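Alr1585 protein (Nostoc sp., PDB 5C2I) probably uses a bound haem to reduce hydrogen peroxide and oxidise dyes and related substrates, as DyP-type (dye-decolorizing) peroxidases do. Local coordinates at residues A94-S99 and S462-L467; H149-I154 and L254-L259; Q168-L173 and A177-R182. The protein carries 1 engineered substitution. All coordinates share one frame; numbering follows the deposited sequence.

Contact 1: A94-S99 and S462-L467; sequences ANFFLS and SFLKTL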
ATOM      1  N   ALA A  94     -18.586  11.076 -19.896  1.00 16.45           N
ATOM      2  CA  ALA A  94     -19.164  12.439 -19.834  1.00 16.38           C
ATOM      3  C   ALA A  94     -20.694  12.457 -19.923  1.00 16.01           C
ATOM      4  O   ALA A  94     -21.289  11.749 -20.766  1.00 16.50           O
ATOM      5  CB  ALA A  94     -18.558  13.320 -20.919  1.00 17.03           C
ATOM      6  N   ASN A  95     -21.296  13.340 -19.128  1.00 15.74           N
ATOM      7  CA  ASN A  95     -22.706  13.678 -19.204  1.00 15.48           C
ATOM      8  C   ASN A  95     -22.820  15.183 -19.475  1.00 16.19           C
ATOM      9  O   ASN A  95     -21.919  15.978 -19.142  1.00 15.31           O
ATOM     10  CB  ASN A  95     -23.437  13.469 -17.875  1.00 15.72           C
ATOM     11  CG  ASN A  95     -23.824  12.051 -17.551  1.00 15.36           C
ATOM     12  OD1 ASN A  95     -23.640  11.608 -16.410  1.00 15.23           O
ATOM     13  ND2 ASN A  95     -24.447  11.342 -18.500  1.00 16.82           N
ATOM     14  N   PHE A  96     -23.959  15.579 -20.011  1.00 16.81           N
ATOM     15  CA  PHE A  96     -24.312  16.993 -20.136  1.00 16.72           C
ATOM     16  C   PHE A  96     -25.773  17.182 -19.728  1.00 17.27           C
ATOM     17  O   PHE A  96     -26.664  16.478 -20.242  1.00 18.74           O
ATOM     18  CB  PHE A  96     -24.099  17.467 -21.567  1.00 17.85           C
ATOM     19  CG  PHE A  96     -24.390  18.933 -21.784  1.00 18.01           C
ATOM     20  CD1 PHE A  96     -23.460  19.883 -21.444  1.00 18.69           C
ATOM     21  CD2 PHE A  96     -25.607  19.352 -22.301  1.00 18.97           C
ATOM     22  CE1 PHE A  96     -23.746  21.236 -21.575  1.00 19.14           C
ATOM     23  CE2 PHE A  96     -25.884  20.696 -22.486  1.00 18.69           C
ATOM     24  CZ  PHE A  96     -24.942  21.636 -22.128  1.00 19.10           C
ATOM     25  N   PHE A  97     -26.015  18.134 -18.837  1.00 16.65           N
ATOM     26  CA  PHE A  97     -27.367  18.426 -18.333  1.00 16.66           C
ATOM     27  C   PHE A  97     -27.757  19.882 -18.550  1.00 17.39           C
ATOM     28  O   PHE A  97     -26.899  20.777 -18.452  1.00 17.91           O
ATOM     29  CB  PHE A  97     -27.452  18.116 -16.846  1.00 16.14           C
ATOM     30  CG  PHE A  97     -26.898  16.766 -16.430  1.00 15.67           C
ATOM     31  CD1 PHE A  97     -27.661  15.638 -16.483  1.00 15.29           C
ATOM     32  CD2 PHE A  97     -25.591  16.652 -15.946  1.00 15.46           C
ATOM     33  CE1 PHE A  97     -27.130  14.408 -16.097  1.00 15.17           C
ATOM     34  CE2 PHE A  97     -25.079  15.458 -15.519  1.00 15.26           C
ATOM     35  CZ  PHE A  97     -25.842  14.315 -15.600  1.00 14.59           C
ATOM     36  N   LEU A  98     -29.036  20.121 -18.811  1.00 17.22           N
ATOM     37  CA  LEU A  98     -29.598  21.473 -18.936  1.00 18.07           C
ATOM     38  C   LEU A  98     -30.610  21.749 -17.853  1.00 18.10           C
ATOM     39  O   LEU A  98     -31.438  20.894 -17.537  1.00 17.82           O
ATOM     40  CB  LEU A  98     -30.274  21.679 -20.311  1.00 18.59           C
ATOM     41  CG  LEU A  98     -29.311  21.751 -21.498  1.00 19.15           C
ATOM     42  CD1 LEU A  98     -30.063  21.561 -22.799  1.00 20.07           C
ATOM     43  CD2 LEU A  98     -28.547  23.059 -21.496  1.00 19.70           C
ATOM     44  N   SER A  99     -30.563  22.962 -17.297  1.00 18.64           N
ATOM     45  CA  SER A  99     -31.641  23.463 -16.442  1.00 18.99           C
ATOM     46  C   SER A  99     -32.755  24.054 -17.296  1.00 19.69           C
ATOM     47  O   SER A  99     -32.566  24.293 -18.503  1.00 19.69           O
ATOM     48  CB  SER A  99     -31.114  24.553 -15.493  1.00 19.57           C
ATOM     49  OG  SER A  99     -30.801  25.751 -16.201  1.00 20.22           O
ATOM     50  N   SER A 462     -29.036  12.762 -29.469  1.00 20.31           N
ATOM     51  CA  SER A 462     -29.411  13.305 -30.787  1.00 21.71           C
ATOM     52  C   SER A 462     -29.870  14.749 -30.681  1.00 21.55           C
ATOM     53  O   SER A 462     -29.512  15.580 -31.533  1.00 22.33           O
ATOM     54  CB  SER A 462     -30.475  12.432 -31.497  1.00 21.99           C
ATOM     55  OG  SER A 462     -31.679  12.331 -30.727  1.00 21.82           O
ATOM     56  N   PHE A 463     -30.620  15.087 -29.646  1.00 20.84           N
ATOM     57  CA  PHE A 463     -31.003  16.471 -29.432  1.00 20.27           C
ATOM     58  C   PHE A 463     -29.770  17.371 -29.369  1.00 21.15           C
ATOM     59  O   PHE A 463     -29.701  18.419 -30.068  1.00 22.09           O
ATOM     60  CB  PHE A 463     -31.829  16.643 -28.183  1.00 19.74           C
ATOM     61  CG  PHE A 463     -31.973  18.058 -27.727  1.00 19.49           C
ATOM     62  CD1 PHE A 463     -32.826  18.942 -28.380  1.00 20.27           C
ATOM     63  CD2 PHE A 463     -31.327  18.514 -26.597  1.00 19.37           C
ATOM     64  CE1 PHE A 463     -32.996  20.249 -27.962  1.00 20.42           C
ATOM     65  CE2 PHE A 463     -31.499  19.844 -26.142  1.00 19.45           C
ATOM     66  CZ  PHE A 463     -32.320  20.721 -26.832  1.00 20.35           C
ATOM     67  N   LEU A 464     -28.793  16.963 -28.574  1.00 20.48           N
ATOM     68  CA  LEU A 464     -27.604  17.752 -28.375  1.00 20.46           C
ATOM     69  C   LEU A 464     -26.731  17.840 -29.628  1.00 21.02           C
ATOM     70  O   LEU A 464     -26.138  18.893 -29.915  1.00 20.92           O
ATOM     71  CB  LEU A 464     -26.819  17.204 -27.178  1.00 19.46           C
ATOM     72  CG  LEU A 464     -27.547  17.218 -25.826  1.00 18.92           C
ATOM     73  CD1 LEU A 464     -26.789  16.453 -24.784  1.00 18.18           C
ATOM     74  CD2 LEU A 464     -27.779  18.665 -25.392  1.00 18.92           C
ATOM     75  N   LYS A 465     -26.635  16.745 -30.364  1.00 21.21           N
ATOM     76  CA  LYS A 465     -25.818  16.721 -31.558  1.00 22.27           C
ATOM     77  C   LYS A 465     -26.357  17.559 -32.723  1.00 23.26           C
ATOM     78  O   LYS A 465     -25.605  17.818 -33.646  1.00 23.26           O
ATOM     79  CB  LYS A 465     -25.665  15.290 -32.065  1.00 23.38           C
ATOM     80  CG  LYS A 465     -24.763  14.394 -31.239  1.00 23.65           C
ATOM     81  CD  LYS A 465     -24.513  13.112 -32.029  1.00 24.82           C
ATOM     82  CE  LYS A 465     -23.618  12.166 -31.276  1.00 25.68           C
ATOM     83  NZ  LYS A 465     -23.327  10.984 -32.138  1.00 26.05           N
ATOM     84  N   THR A 466     -27.643  17.909 -32.706  1.00 22.99           N
ATOM     85  CA  THR A 466     -28.257  18.633 -33.823  1.00 24.44           C
ATOM     86  C   THR A 466     -28.771  20.008 -33.385  1.00 25.30           C
ATOM     87  O   THR A 466     -29.583  20.623 -34.054  1.00 25.07           O
ATOM     88  CB  THR A 466     -29.410  17.815 -34.439  1.00 24.93           C
ATOM     89  OG1 THR A 466     -30.399  17.545 -33.449  1.00 24.61           O
ATOM     90  CG2 THR A 466     -28.902  16.501 -34.998  1.00 25.55           C
ATOM     91  N   LEU A 467     -28.286  20.470 -32.254  1.00 25.46           N
ATOM     92  CA  LEU A 467     -28.702  21.747 -31.716  1.00 26.50           C
ATOM     93  C   LEU A 467     -28.251  22.938 -32.603  1.00 27.53           C
ATOM     94  O   LEU A 467     -28.996  23.905 -32.738  1.00 28.14           O
ATOM     95  CB  LEU A 467     -28.151  21.832 -30.302  1.00 26.83           C
ATOM     96  CG  LEU A 467     -28.745  22.762 -29.282  1.00 27.23           C
ATOM     97  CD1 LEU A 467     -30.238  22.651 -29.138  1.00 27.19           C
ATOM     98  CD2 LEU A 467     -28.041  22.450 -27.972  1.00 27.97           C
TER
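Leu464 lays both of its methyl groups against the Phe96 ring at its CD2 carbon, and one of them reaches CE2 as well. The pair joins the C-terminal helix 461-465 to strand 93-98, which lies beside strand 150-156 in the ferredoxin-like sheet of the DyP alpha+beta domain. Leu464 CD2 lies 3.8 Å from Phe96 CD2, and the second methyl, Leu464 CD1, is 4.0 Å from that same ring carbon. The ring is met obliquely. Phe96 reaches the helix because its CG stands anti to the backbone N (chi1 -178°), which carries the ring out from the strand.

A second pair lies beside the first. Leu98 points CD1 at the rim of the Phe463 ring, near the ring plane, with Leu98 CD1 and Phe463 CE2 4.0 Å apart. The two pairs reflect strand alternation. Phe96 and Leu98 face the helix, while Asn95 and Phe97 between and before them point the other way. Phe97 packs instead on Phe456 and Ala458 of strand 448-458. All four touching side chains are buried, and the contact across the segments is wholly apolar.

Helix 55-68 completes the surroundings: its Ile62 and Ala66 also pack on Leu464, and Ile70 touches both Leu464 and Phe96. The helix is tied down at its polar side too, where Ser462 OG bonds to Asp29 OD2 and to the backbone N of Asn245.

Thr466 is the first residue to leave helical geometry, and its side chain turns back to the last turn of the helix. Its hydroxyl OG1 bonds to Ser462 O at 2.9 Å, approaching at a C=O...O angle of 145° and tilted 28° from the carbonyl plane.

Contact 2: H149-I154 and L254-L259; sequences HALVLI and LVYRKL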
ATOM      1  N   HIS A 149     -27.245  27.411 -16.049  1.00 20.42           N
ATOM      2  CA  HIS A 149     -27.829  26.916 -17.295  1.00 20.30           C
ATOM      3  C   HIS A 149     -27.624  25.446 -17.559  1.00 19.15           C
ATOM      4  O   HIS A 149     -28.438  24.785 -18.209  1.00 18.47           O
ATOM      5  CB  HIS A 149     -27.289  27.732 -18.482  1.00 20.74           C
ATOM      6  CG  HIS A 149     -27.720  29.171 -18.482  1.00 21.64           C
ATOM      7  ND1 HIS A 149     -27.050  30.151 -19.165  1.00 22.11           N
ATOM      8  CD2 HIS A 149     -28.759  29.796 -17.873  1.00 22.47           C
ATOM      9  CE1 HIS A 149     -27.647  31.313 -18.986  1.00 23.16           C
ATOM     10  NE2 HIS A 149     -28.690  31.123 -18.208  1.00 22.59           N
ATOM     11  N   ALA A 150     -26.482  24.926 -17.107  1.00 19.07           N
ATOM     12  CA  ALA A 150     -26.065  23.595 -17.481  1.00 18.30           C
ATOM     13  C   ALA A 150     -25.035  23.040 -16.538  1.00 17.59           C
ATOM     14  O   ALA A 150     -24.385  23.792 -15.790  1.00 18.11           O
ATOM     15  CB  ALA A 150     -25.519  23.612 -18.908  1.00 19.03           C
ATOM     16  N   LEU A 151     -24.895  21.721 -16.568  1.00 17.44           N
ATOM     17  CA  LEU A 151     -23.883  21.026 -15.822  1.00 16.99           C
ATOM     18  C   LEU A 151     -23.153  20.107 -16.804  1.00 16.91           C
ATOM     19  O   LEU A 151     -23.781  19.256 -17.461  1.00 17.27           O
ATOM     20  CB  LEU A 151     -24.509  20.239 -14.685  1.00 16.74           C
ATOM     21  CG  LEU A 151     -23.623  19.224 -13.903  1.00 16.73           C
ATOM     22  CD1 LEU A 151     -22.385  19.822 -13.248  1.00 16.78           C
ATOM     23  CD2 LEU A 151     -24.463  18.484 -12.862  1.00 16.44           C
ATOM     24  N   VAL A 152     -21.829  20.207 -16.813  1.00 17.18           N
ATOM     25  CA  VAL A 152     -20.978  19.237 -17.480  1.00 17.46           C
ATOM     26  C   VAL A 152     -20.392  18.294 -16.413  1.00 17.06           C
ATOM     27  O   VAL A 152     -19.811  18.736 -15.424  1.00 16.80           O
ATOM     28  CB  VAL A 152     -19.854  19.959 -18.213  1.00 19.01           C
ATOM     29  CG1 VAL A 152     -18.912  18.991 -18.865  1.00 20.30           C
ATOM     30  CG2 VAL A 152     -20.436  20.892 -19.257  1.00 20.76           C
ATOM     31  N   LEU A 153     -20.484  16.990 -16.654  1.00 16.80           N
ATOM     32  CA  LEU A 153     -19.928  15.992 -15.729  1.00 16.60           C
ATOM     33  C   LEU A 153     -18.928  15.164 -16.530  1.00 16.80           C
ATOM     34  O   LEU A 153     -19.280  14.579 -17.549  1.00 16.76           O
ATOM     35  CB  LEU A 153     -21.051  15.126 -15.155  1.00 16.36           C
ATOM     36  CG  LEU A 153     -20.683  14.010 -14.150  1.00 16.58           C
ATOM     37  CD1 LEU A 153     -21.936  13.643 -13.344  1.00 17.99           C
ATOM     38  CD2 LEU A 153     -20.116  12.770 -14.835  1.00 17.53           C
ATOM     39  N   ILE A 154     -17.679  15.123 -16.058  1.00 17.36           N
ATOM     40  CA  ILE A 154     -16.627  14.316 -16.655  1.00 17.99           C
ATOM     41  C   ILE A 154     -15.987  13.436 -15.595  1.00 17.76           C
ATOM     42  O   ILE A 154     -15.722  13.907 -14.493  1.00 18.11           O
ATOM     43  CB  ILE A 154     -15.513  15.193 -17.280  1.00 20.32           C
ATOM     44  CG1 ILE A 154     -16.134  16.214 -18.248  1.00 22.79           C
ATOM     45  CG2 ILE A 154     -14.554  14.327 -18.105  1.00 20.30           C
ATOM     46  CD1 ILE A 154     -16.264  17.545 -17.627  1.00 28.11           C
ATOM     47  N   LEU A 254     -32.500  15.093 -13.259  1.00 15.42           N
ATOM     48  CA  LEU A 254     -31.461  15.084 -12.276  1.00 15.33           C
ATOM     49  C   LEU A 254     -31.764  16.071 -11.153  1.00 15.92           C
ATOM     50  O   LEU A 254     -32.053  17.251 -11.408  1.00 16.96           O
ATOM     51  CB  LEU A 254     -30.121  15.445 -12.910  1.00 15.18           C
ATOM     52  CG  LEU A 254     -28.934  15.628 -11.961  1.00 16.13           C
ATOM     53  CD1 LEU A 254     -28.528  14.364 -11.255  1.00 16.35           C
ATOM     54  CD2 LEU A 254     -27.735  16.238 -12.691  1.00 16.04           C
ATOM     55  N   VAL A 255     -31.645  15.618  -9.923  1.00 15.56           N
ATOM     56  CA  VAL A 255     -31.627  16.485  -8.744  1.00 15.27           C
ATOM     57  C   VAL A 255     -30.165  16.523  -8.294  1.00 14.81           C
ATOM     58  O   VAL A 255     -29.563  15.465  -8.090  1.00 14.85           O
ATOM     59  CB  VAL A 255     -32.480  15.879  -7.618  1.00 15.39           C
ATOM     60  CG1 VAL A 255     -32.231  16.610  -6.278  1.00 15.94           C
ATOM     61  CG2 VAL A 255     -33.948  15.898  -7.969  1.00 16.04           C
ATOM     62  N   TYR A 256     -29.599  17.713  -8.158  1.00 15.21           N
ATOM     63  CA  TYR A 256     -28.226  17.918  -7.656  1.00 15.53           C
ATOM     64  C   TYR A 256     -28.306  18.801  -6.423  1.00 15.82           C
ATOM     65  O   TYR A 256     -28.880  19.888  -6.497  1.00 16.57           O
ATOM     66  CB  TYR A 256     -27.354  18.589  -8.738  1.00 15.83           C
ATOM     67  CG  TYR A 256     -25.878  18.622  -8.429  1.00 15.79           C
ATOM     68  CD1 TYR A 256     -25.360  19.349  -7.317  1.00 15.90           C
ATOM     69  CD2 TYR A 256     -24.993  17.950  -9.203  1.00 15.67           C
ATOM     70  CE1 TYR A 256     -24.015  19.338  -7.028  1.00 16.13           C
ATOM     71  CE2 TYR A 256     -23.630  17.975  -8.945  1.00 16.33           C
ATOM     72  CZ  TYR A 256     -23.146  18.642  -7.852  1.00 16.30           C
ATOM     73  OH  TYR A 256     -21.806  18.650  -7.610  1.00 17.28           O
ATOM     74  N   ARG A 257     -27.758  18.321  -5.298  1.00 16.02           N
ATOM     75  CA  ARG A 257     -27.748  19.052  -4.032  1.00 16.58           C
ATOM     76  C   ARG A 257     -26.431  18.853  -3.345  1.00 16.66           C
ATOM     77  O   ARG A 257     -25.991  17.696  -3.179  1.00 16.12           O
ATOM     78  CB  ARG A 257     -28.884  18.591  -3.126  1.00 17.06           C
ATOM     79  CG  ARG A 257     -30.280  18.977  -3.662  1.00 17.65           C
ATOM     80  CD  ARG A 257     -31.416  18.230  -2.996  1.00 17.53           C
ATOM     81  NE  ARG A 257     -31.646  18.539  -1.588  1.00 17.85           N
ATOM     82  CZ  ARG A 257     -32.269  19.627  -1.123  1.00 18.82           C
ATOM     83  NH1 ARG A 257     -32.670  20.621  -1.920  1.00 19.26           N
ATOM     84  NH2 ARG A 257     -32.463  19.740   0.176  1.00 18.76           N
ATOM     85  N   LYS A 258     -25.780  19.968  -2.965  1.00 15.92           N
ATOM     86  CA  LYS A 258     -24.546  19.886  -2.213  1.00 15.90           C
ATOM     87  C   LYS A 258     -24.880  19.850  -0.715  1.00 16.59           C
ATOM     88  O   LYS A 258     -25.461  20.810  -0.196  1.00 17.32           O
ATOM     89  CB  LYS A 258     -23.628  21.035  -2.538  1.00 16.32           C
ATOM     90  CG  LYS A 258     -22.320  20.991  -1.765  1.00 16.86           C
ATOM     91  CD  LYS A 258     -21.321  22.057  -2.248  1.00 17.56           C
ATOM     92  CE  LYS A 258     -19.954  21.890  -1.582  1.00 17.85           C
ATOM     93  NZ  LYS A 258     -18.911  22.825  -2.077  1.00 18.71           N
ATOM     94  N   LEU A 259     -24.595  18.726  -0.071  1.00 17.10           N
ATOM     95  CA  LEU A 259     -25.043  18.500   1.318  1.00 18.04           C
ATOM     96  C   LEU A 259     -23.816  18.389   2.224  1.00 18.53           C
ATOM     97  O   LEU A 259     -23.132  17.372   2.247  1.00 18.75           O
ATOM     98  CB  LEU A 259     -25.916  17.234   1.366  1.00 17.70           C
ATOM     99  CG  LEU A 259     -27.162  17.213   0.494  1.00 17.44           C
ATOM    100  CD1 LEU A 259     -27.967  15.918   0.690  1.00 17.75           C
ATOM    101  CD2 LEU A 259     -28.032  18.425   0.768  1.00 19.43           C
TER
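Leu151 projects from strand 150-156 into a buried apolar layer and meets Leu254 and Tyr256 of strand 250-261. The contact packs the sheet of the first ferredoxin-like DyP domain against the sheet of the C-terminal half. The strands belong to separate sheets, and their nearest CA atoms, those of Leu151 and Tyr256, are 9.8 Å apart.

The tight part is a single methyl. Leu151 CD2 sits 4.0 Å from Leu254 CD2, and the two side chains cross at about a right angle. The same methyl also meets the Tyr256 ring, obliquely, and this is the closer of its two approaches. A chi1 of 170° sets CG of Leu151 opposite the backbone N and sends the side chain across to the other sheet.

The other end is looser. Leu153 points the same way, yet Leu153 CD1 stays 6.4 Å from Tyr256 CE2. It packs on His38 and His45 instead. Beyond Tyr256 the second strand runs on toward the haem, which Leu259 touches.

The Tyr256 hydroxyl bonds to His45 ND1, while the ring's CD2 lies 3.7 Å from Leu151 CD2.

Contact 3: Q168-L173 and A177-R182; sequences QITQKL and AEIVHR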
ATOM      1  N   GLN A 168      -8.340  20.778 -21.156  1.00 22.26           N
ATOM      2  CA  GLN A 168      -8.485  20.904 -22.599  1.00 24.76           C
ATOM      3  C   GLN A 168      -9.913  21.288 -23.000  1.00 24.19           C
ATOM      4  O   GLN A 168     -10.109  22.234 -23.748  1.00 23.37           O
ATOM      5  CB  GLN A 168      -8.124  19.592 -23.266  1.00 27.75           C
ATOM      6  CG  GLN A 168      -8.103  19.647 -24.777  1.00 31.88           C
ATOM      7  CD  GLN A 168      -7.545  18.358 -25.372  1.00 38.13           C
ATOM      8  OE1 GLN A 168      -6.860  17.572 -24.701  1.00 47.26           O
ATOM      9  NE2 GLN A 168      -7.848  18.126 -26.630  1.00 41.55           N
ATOM     10  N   ILE A 169     -10.889  20.562 -22.483  1.00 22.64           N
ATOM     11  CA  ILE A 169     -12.293  20.835 -22.763  1.00 23.66           C
ATOM     12  C   ILE A 169     -12.652  22.287 -22.419  1.00 23.29           C
ATOM     13  O   ILE A 169     -13.346  22.966 -23.196  1.00 23.81           O
ATOM     14  CB  ILE A 169     -13.226  19.858 -21.994  1.00 23.49           C
ATOM     15  CG1 ILE A 169     -13.128  18.462 -22.607  1.00 24.56           C
ATOM     16  CG2 ILE A 169     -14.649  20.392 -21.941  1.00 24.59           C
ATOM     17  CD1 ILE A 169     -13.679  17.391 -21.721  1.00 24.70           C
ATOM     18  N   THR A 170     -12.156  22.791 -21.285  1.00 22.08           N
ATOM     19  CA  THR A 170     -12.551  24.107 -20.833  1.00 22.78           C
ATOM     20  C   THR A 170     -12.010  25.276 -21.680  1.00 23.82           C
ATOM     21  O   THR A 170     -12.515  26.393 -21.545  1.00 24.32           O
ATOM     22  CB  THR A 170     -12.261  24.340 -19.339  1.00 22.45           C
ATOM     23  OG1 THR A 170     -10.874  24.121 -19.066  1.00 23.25           O
ATOM     24  CG2 THR A 170     -13.082  23.376 -18.503  1.00 22.45           C
ATOM     25  N   GLN A 171     -11.005  25.049 -22.515  1.00 25.17           N
ATOM     26  CA  GLN A 171     -10.471  26.138 -23.307  1.00 28.07           C
ATOM     27  C   GLN A 171     -11.503  26.719 -24.237  1.00 28.64           C
ATOM     28  O   GLN A 171     -11.682  27.938 -24.241  1.00 28.62           O
ATOM     29  CB  GLN A 171      -9.241  25.724 -24.107  1.00 30.33           C
ATOM     30  CG  GLN A 171      -8.054  25.453 -23.197  1.00 31.78           C
ATOM     31  CD  GLN A 171      -6.754  25.901 -23.801  1.00 34.42           C
ATOM     32  OE1 GLN A 171      -6.623  27.052 -24.240  1.00 37.02           O
ATOM     33  NE2 GLN A 171      -5.780  25.037 -23.777  1.00 35.35           N
ATOM     34  N   LYS A 172     -12.175  25.867 -25.016  1.00 28.16           N
ATOM     35  CA  LYS A 172     -13.193  26.381 -25.930  1.00 30.89           C
ATOM     36  C   LYS A 172     -14.445  26.721 -25.153  1.00 29.69           C
ATOM     37  O   LYS A 172     -15.160  27.643 -25.504  1.00 28.62           O
ATOM     38  CB  LYS A 172     -13.487  25.393 -27.052  1.00 33.23           C
ATOM     39  CG  LYS A 172     -12.388  25.414 -28.108  1.00 37.16           C
ATOM     40  CD  LYS A 172     -12.810  24.800 -29.432  1.00 40.47           C
ATOM     41  CE  LYS A 172     -11.738  25.076 -30.475  1.00 43.73           C
ATOM     42  NZ  LYS A 172     -11.937  24.300 -31.736  1.00 46.77           N
ATOM     43  N   LEU A 173     -14.697  25.979 -24.083  1.00 27.87           N
ATOM     44  CA  LEU A 173     -15.891  26.225 -23.288  1.00 27.62           C
ATOM     45  C   LEU A 173     -15.919  27.646 -22.711  1.00 27.08           C
ATOM     46  O   LEU A 173     -16.961  28.299 -22.691  1.00 26.06           O
ATOM     47  CB  LEU A 173     -16.018  25.183 -22.181  1.00 26.71           C
ATOM     48  CG  LEU A 173     -17.169  25.266 -21.191  1.00 27.64           C
ATOM     49  CD1 LEU A 173     -18.517  25.329 -21.887  1.00 28.76           C
ATOM     50  CD2 LEU A 173     -17.158  24.080 -20.258  1.00 27.42           C
ATOM     51  N   ALA A 177     -19.007  30.414 -22.188  1.00 28.06           N
ATOM     52  CA  ALA A 177     -19.687  30.182 -20.910  1.00 27.05           C
ATOM     53  C   ALA A 177     -18.822  30.626 -19.749  1.00 27.99           C
ATOM     54  O   ALA A 177     -17.599  30.503 -19.814  1.00 28.61           O
ATOM     55  CB  ALA A 177     -20.018  28.709 -20.744  1.00 26.40           C
ATOM     56  N   GLU A 178     -19.466  31.099 -18.697  1.00 27.52           N
ATOM     57  CA  GLU A 178     -18.833  31.274 -17.406  1.00 27.79           C
ATOM     58  C   GLU A 178     -18.943  29.959 -16.665  1.00 25.86           C
ATOM     59  O   GLU A 178     -20.019  29.357 -16.625  1.00 23.53           O
ATOM     60  CB  GLU A 178     -19.561  32.341 -16.581  1.00 30.14           C
ATOM     61  CG  GLU A 178     -19.559  33.728 -17.208  1.00 35.00           C
ATOM     62  CD  GLU A 178     -18.167  34.318 -17.312  1.00 38.22           C
ATOM     63  OE1 GLU A 178     -17.311  33.942 -16.495  1.00 40.96           O
ATOM     64  OE2 GLU A 178     -17.918  35.125 -18.232  1.00 44.51           O
ATOM     65  N   ILE A 179     -17.845  29.492 -16.103  1.00 24.51           N
ATOM     66  CA  ILE A 179     -17.911  28.368 -15.195  1.00 23.61           C
ATOM     67  C   ILE A 179     -18.176  28.981 -13.825  1.00 23.53           C
ATOM     68  O   ILE A 179     -17.275  29.585 -13.243  1.00 23.04           O
ATOM     69  CB  ILE A 179     -16.608  27.556 -15.243  1.00 24.02           C
ATOM     70  CG1 ILE A 179     -16.424  26.944 -16.651  1.00 23.73           C
ATOM     71  CG2 ILE A 179     -16.621  26.491 -14.185  1.00 23.59           C
ATOM     72  CD1 ILE A 179     -15.064  26.329 -16.893  1.00 24.62           C
ATOM     73  N   VAL A 180     -19.396  28.858 -13.336  1.00 22.59           N
ATOM     74  CA  VAL A 180     -19.789  29.578 -12.121  1.00 23.70           C
ATOM     75  C   VAL A 180     -19.470  28.771 -10.870  1.00 23.04           C
ATOM     76  O   VAL A 180     -19.428  29.317  -9.771  1.00 23.86           O
ATOM     77  CB  VAL A 180     -21.282  30.023 -12.141  1.00 23.68           C
ATOM     78  CG1 VAL A 180     -21.541  30.944 -13.327  1.00 25.34           C
ATOM     79  CG2 VAL A 180     -22.237  28.835 -12.148  1.00 24.22           C
ATOM     80  N   HIS A 181     -19.271  27.472 -11.033  1.00 21.81           N
ATOM     81  CA  HIS A 181     -18.955  26.607  -9.913  1.00 21.99           C
ATOM     82  C   HIS A 181     -18.301  25.333 -10.403  1.00 20.60           C
ATOM     83  O   HIS A 181     -18.639  24.847 -11.501  1.00 19.63           O
ATOM     84  CB  HIS A 181     -20.217  26.290  -9.115  1.00 22.39           C
ATOM     85  CG  HIS A 181     -19.940  25.588  -7.848  1.00 24.15           C
ATOM     86  ND1 HIS A 181     -19.179  26.156  -6.853  1.00 26.67           N
ATOM     87  CD2 HIS A 181     -20.202  24.324  -7.450  1.00 23.86           C
ATOM     88  CE1 HIS A 181     -19.056  25.294  -5.856  1.00 26.23           C
ATOM     89  NE2 HIS A 181     -19.663  24.176  -6.198  1.00 24.23           N
ATOM     90  N   ARG A 182     -17.373  24.799  -9.601  1.00 19.34           N
ATOM     91  CA  ARG A 182     -16.749  23.502  -9.875  1.00 18.38           C
ATOM     92  C   ARG A 182     -16.727  22.644  -8.614  1.00 18.46           C
ATOM     93  O   ARG A 182     -16.429  23.134  -7.519  1.00 17.98           O
ATOM     94  CB  ARG A 182     -15.333  23.678 -10.420  1.00 18.61           C
ATOM     95  CG  ARG A 182     -14.559  22.387 -10.633  1.00 18.18           C
ATOM     96  CD  ARG A 182     -13.199  22.585 -11.307  1.00 18.45           C
ATOM     97  NE  ARG A 182     -12.386  21.369 -11.268  1.00 18.09           N
ATOM     98  CZ  ARG A 182     -11.433  21.045 -12.114  1.00 18.26           C
ATOM     99  NH1 ARG A 182     -11.141  21.803 -13.169  1.00 18.16           N
ATOM    100  NH2 ARG A 182     -10.775  19.913 -11.916  1.00 18.63           N
TER
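Ala177 and Leu173 meet through both backbone and side chain, where helix 159-176 passes straight into strand 177-189. The backbone link is a weak hydrogen bond from Ala177 N to Leu173 O, 3.0 Å long and bent to 120° at the hydrogen. It spans four residues, as in a last helical turn.

The side chains meet through apolar contacts. Leu173 CD1 lies 3.9 Å from Ala177 CB. Two residues further on, past Glu178, Ile179 also turns to the helix and brings its CD1 to 3.9 Å from Thr170 CG2, the two side chains crossing at about a right angle.

The polar side chains find partners outside the two segments. Thr170 OG1 is bonded back to Val166 O and Asn167 O of its own helix, which is consistent with the rotation (chi1 56°) that turns CG2 to Ile179. Gln171 bonds to Glu141 of the second subunit and to the backbone N of Gly143 of that subunit.

The contact closes the second beta-alpha-beta crossover of a ferredoxin-like fold. Strand 42-50 lies between the two strands so joined, and its Leu46, Leu48 and Phe50 pack on Thr170, Leu173 and Ala177. Trp61 of helix 55-68 covers Leu173 and Lys172.

How the contacts relate
All three contacts involve the antiparallel sheet of the first DyP domain. Contact 1 uses strand 93-98, contact 2 its neighbour 150-156, and contact 3 strand 177-189, beyond strand 42-50. The centres of contacts 1 and 2 are about 14 Å apart, as are those of contacts 2 and 3; contacts 1 and 3 are about 16 Å apart. Contacts 1 and 2 touch through strand pairing. Along the chain, 168-182 falls within the span of contact 2, which falls within that of contact 1. Contact 3 is local. The other two bring later parts of the chain back to this sheet, the C-terminal helix and the strand leading to the haem.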